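Local coordinates for putative S-adenosyl-L-methionine-dependent Methyltransferase (Methanococcus maripaludis, PDB 3DLC), which binds S-adenosylmethionine and probably transfers its methyl group to an acceptor that is not established, possibly a sterol-like one, at residues N35-F40 against G142-I146. Residues are numbered along the deposited sequence; the frame is centred on the assembly and turned at random. Where two conformers were deposited one is given.
Sequences NIINRF and GKTYI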
ATOM      1  N   ASN A  35      -3.471 -13.122  -1.173  1.00  7.18           N
ATOM      2  CA  ASN A  35      -2.371 -13.396  -0.261  1.00  7.24           C
ATOM      3  C   ASN A  35      -2.685 -12.835   1.132  1.00  7.17           C
ATOM      4  O   ASN A  35      -2.434 -13.506   2.153  1.00  7.61           O
ATOM      5  CB  ASN A  35      -1.055 -12.786  -0.747  1.00  7.23           C
ATOM      6  CG  ASN A  35      -0.477 -13.496  -1.939  1.00  8.40           C
ATOM      7  OD1 ASN A  35      -0.866 -14.630  -2.241  1.00  9.80           O
ATOM      8  ND2 ASN A  35       0.491 -12.854  -2.596  1.00  9.22           N
ATOM      9  N   ILE A  36      -3.234 -11.613   1.185  1.00  7.02           N
ATOM     10  CA  ILE A  36      -3.532 -10.955   2.441  1.00  7.18           C
ATOM     11  C   ILE A  36      -4.653 -11.698   3.178  1.00  6.48           C
ATOM     12  O   ILE A  36      -4.571 -11.953   4.400  1.00  7.12           O
ATOM     13  CB  ILE A  36      -3.913  -9.480   2.190  1.00  7.39           C
ATOM     14  CG1 ILE A  36      -2.693  -8.704   1.686  1.00  8.00           C
ATOM     15  CG2 ILE A  36      -4.535  -8.847   3.446  1.00  9.13           C
ATOM     16  CD1 ILE A  36      -3.080  -7.376   1.016  1.00  9.04           C
ATOM     17  N   ILE A  37      -5.700 -12.043   2.460  1.00  6.43           N
ATOM     18  CA  ILE A  37      -6.816 -12.801   3.046  1.00  6.88           C
ATOM     19  C   ILE A  37      -6.323 -14.119   3.599  1.00  7.45           C
ATOM     20  O   ILE A  37      -6.679 -14.517   4.718  1.00  7.42           O
ATOM     21  CB  ILE A  37      -7.955 -12.959   2.005  1.00  7.55           C
ATOM     22  CG1 ILE A  37      -8.604 -11.595   1.764  1.00  8.70           C
ATOM     23  CG2 ILE A  37      -8.961 -14.037   2.468  1.00  9.97           C
ATOM     24  CD1 ILE A  37      -9.499 -11.515   0.556  1.00 12.24           C
ATOM     25  N   ASN A  38      -5.523 -14.814   2.804  1.00  7.38           N
ATOM     26  CA  ASN A  38      -5.040 -16.130   3.212  1.00  8.10           C
ATOM     27  C   ASN A  38      -4.091 -16.041   4.390  1.00  7.67           C
ATOM     28  O   ASN A  38      -4.091 -16.916   5.259  1.00  9.85           O
ATOM     29  CB  ASN A  38      -4.333 -16.828   2.070  1.00  8.87           C
ATOM     30  CG  ASN A  38      -5.282 -17.315   0.996  1.00 10.85           C
ATOM     31  OD1 ASN A  38      -6.504 -17.312   1.186  1.00 12.97           O
ATOM     32  ND2 ASN A  38      -4.737 -17.694  -0.162  1.00 13.28           N
ATOM     33  N   ARG A  39      -3.276 -14.991   4.442  1.00  7.47           N
ATOM     34  CA  ARG A  39      -2.275 -14.911   5.475  0.52  8.07           C
ATOM     35  C   ARG A  39      -2.868 -14.657   6.873  1.00 10.01           C
ATOM     36  O   ARG A  39      -2.422 -15.241   7.842  1.00 10.10           O
ATOM     37  CB  ARG A  39      -1.238 -13.871   5.074  0.52  7.49           C
ATOM     38  CG  ARG A  39       0.011 -14.001   5.859  0.52  7.20           C
ATOM     39  CD  ARG A  39       1.138 -13.113   5.346  0.52  7.52           C
ATOM     40  NE  ARG A  39       2.263 -13.262   6.234  0.52  6.54           N
ATOM     41  CZ  ARG A  39       3.493 -13.650   5.902  0.52  8.59           C
ATOM     42  NH1 ARG A  39       3.920 -13.744   4.647  0.52  7.08           N
ATOM     43  NH2 ARG A  39       4.352 -13.829   6.866  0.52  7.93           N
ATOM     44  N   PHE A  40      -3.799 -13.676   6.972  1.00  9.61           N
ATOM     45  CA  PHE A  40      -4.321 -13.278   8.241  1.00  8.65           C
ATOM     46  C   PHE A  40      -5.698 -13.769   8.576  1.00  8.39           C
ATOM     47  O   PHE A  40      -6.061 -13.759   9.741  1.00  9.72           O
ATOM     48  CB  PHE A  40      -4.290 -11.760   8.359  1.00  8.88           C
ATOM     49  CG  PHE A  40      -2.964 -11.137   8.010  1.00  8.23           C
ATOM     50  CD1 PHE A  40      -1.824 -11.428   8.724  1.00  8.94           C
ATOM     51  CD2 PHE A  40      -2.857 -10.289   6.939  1.00 10.04           C
ATOM     52  CE1 PHE A  40      -0.621 -10.859   8.397  1.00  9.70           C
ATOM     53  CE2 PHE A  40      -1.655  -9.716   6.596  1.00 12.97           C
ATOM     54  CZ  PHE A  40      -0.530 -10.006   7.332  1.00 12.09           C
ATOM     55  N   GLY A 142      -4.930  -6.082  15.454  1.00 10.70           N
ATOM     56  CA  GLY A 142      -4.867  -5.777  14.033  1.00  9.69           C
ATOM     57  C   GLY A 142      -3.545  -6.151  13.397  1.00 10.19           C
ATOM     58  O   GLY A 142      -2.541  -6.327  14.084  1.00 11.81           O
ATOM     59  N   LYS A 143      -3.549  -6.172  12.061  1.00  7.88           N
ATOM     60  CA  LYS A 143      -2.388  -6.545  11.246  1.00  7.53           C
ATOM     61  C   LYS A 143      -2.124  -5.514  10.158  1.00  7.09           C
ATOM     62  O   LYS A 143      -3.055  -4.847   9.695  1.00  7.75           O
ATOM     63  CB  LYS A 143      -2.615  -7.903  10.542  1.00  8.17           C
ATOM     64  CG  LYS A 143      -2.912  -9.089  11.457  1.00 10.76           C
ATOM     65  CD  LYS A 143      -1.699  -9.540  12.208  1.00 11.66           C
ATOM     66  CE  LYS A 143      -2.000 -10.753  13.069  1.00 13.32           C
ATOM     67  NZ  LYS A 143      -0.814 -11.235  13.762  1.00 13.44           N
ATOM     68  N   THR A 144      -0.865  -5.425   9.735  1.00  6.74           N
ATOM     69  CA  THR A 144      -0.501  -4.623   8.571  1.00  6.51           C
ATOM     70  C   THR A 144       0.134  -5.494   7.488  1.00  6.36           C
ATOM     71  O   THR A 144       0.628  -6.584   7.740  1.00  6.85           O
ATOM     72  CB  THR A 144       0.464  -3.449   8.889  1.00  6.63           C
ATOM     73  OG1 THR A 144       1.811  -3.909   9.080  1.00  6.25           O
ATOM     74  CG2 THR A 144       0.050  -2.688  10.117  1.00  8.11           C
ATOM     75  N   TYR A 145       0.150  -4.950   6.270  1.00  6.31           N
ATOM     76  CA  TYR A 145       0.813  -5.583   5.119  1.00  5.84           C
ATOM     77  C   TYR A 145       1.203  -4.414   4.221  1.00  5.77           C
ATOM     78  O   TYR A 145       0.460  -3.993   3.342  1.00  6.22           O
ATOM     79  CB  TYR A 145      -0.140  -6.553   4.454  1.00  6.64           C
ATOM     80  CG  TYR A 145       0.495  -7.538   3.491  1.00  6.36           C
ATOM     81  CD1 TYR A 145       1.079  -8.713   3.937  1.00  7.88           C
ATOM     82  CD2 TYR A 145       0.434  -7.343   2.123  1.00  7.13           C
ATOM     83  CE1 TYR A 145       1.576  -9.644   3.070  1.00  8.39           C
ATOM     84  CE2 TYR A 145       0.929  -8.282   1.250  1.00  7.78           C
ATOM     85  CZ  TYR A 145       1.502  -9.433   1.723  1.00  7.67           C
ATOM     86  OH  TYR A 145       1.969 -10.346   0.812  1.00 10.26           O
ATOM     87  N   ILE A 146       2.390  -3.875   4.511  1.00  5.59           N
ATOM     88  CA  ILE A 146       2.856  -2.586   3.942  1.00  5.49           C
ATOM     89  C   ILE A 146       4.168  -2.793   3.230  1.00  5.52           C
ATOM     90  O   ILE A 146       5.168  -3.208   3.828  1.00  6.01           O
ATOM     91  CB  ILE A 146       3.017  -1.545   5.079  1.00  6.70           C
ATOM     92  CG1 ILE A 146       1.645  -1.240   5.700  1.00  6.92           C
ATOM     93  CG2 ILE A 146       3.744  -0.304   4.584  1.00  6.86           C
ATOM     94  CD1 ILE A 146       1.719  -0.538   7.025  1.00  8.71           C
TER
HETATM   95  O   HOH W   1       1.784 -10.291  -1.951  1.00 11.19           O
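The last turns of helix 28-40 pack over strand 142-148, running roughly antiparallel to it: the axes of the two short segments pass 10.4 Å apart, with 144° between their directions. Ile-36 CA sits 7.4 Å from Tyr-145 CA and Phe-40 CA 7.6 Å from Lys-143 CA, so residues one helical turn apart meet strand residues two apart, which project from the same face. No direct hydrogen bond crosses; the strand's backbone pairs with strand 112-118 and, at Thr-144, with Ile-211 of strand 206-211.

Tyr-145 reaches out to the helix as a long, flat side chain. Ile-36, a branched aliphatic residue, lays CG1 over the ring face, 3.8 Å from the Tyr-145 centroid in a CH-pi contact, while also packing on Leu-114 and Val-116. Trp-208 stacks on the tyrosine ring. A phenol suits this place because its hydroxyl can reach polar surroundings: one water lies 2.8 Å from Tyr-145 OH and accepts from Asn-35 ND2 at 2.9 Å, the amide also bonding Gly-151 O. Phe-40, a flat apolar ring at the helix end, can take Lys-143 CB over a face, 4.0 Å from its centroid in a CH-pi contact, and Tyr-145 CD1 near its edge, 3.9 Å from Phe-40 CE2; it also packs on Ile-210. Beyond CG, 3.8 Å from Phe-40 CD1, Lys-143 leads away to the hydrogen bond of NZ with Ser-212 OG. Thr-144 points to the other face, towards helix 127-137.

Such helix-on-sheet packing, with helices covering both faces of a central sheet, characterises the Rossmann-like class I methyltransferase fold, whose S-adenosylmethionine here lies about 10 Å from the Ile-36 side chain.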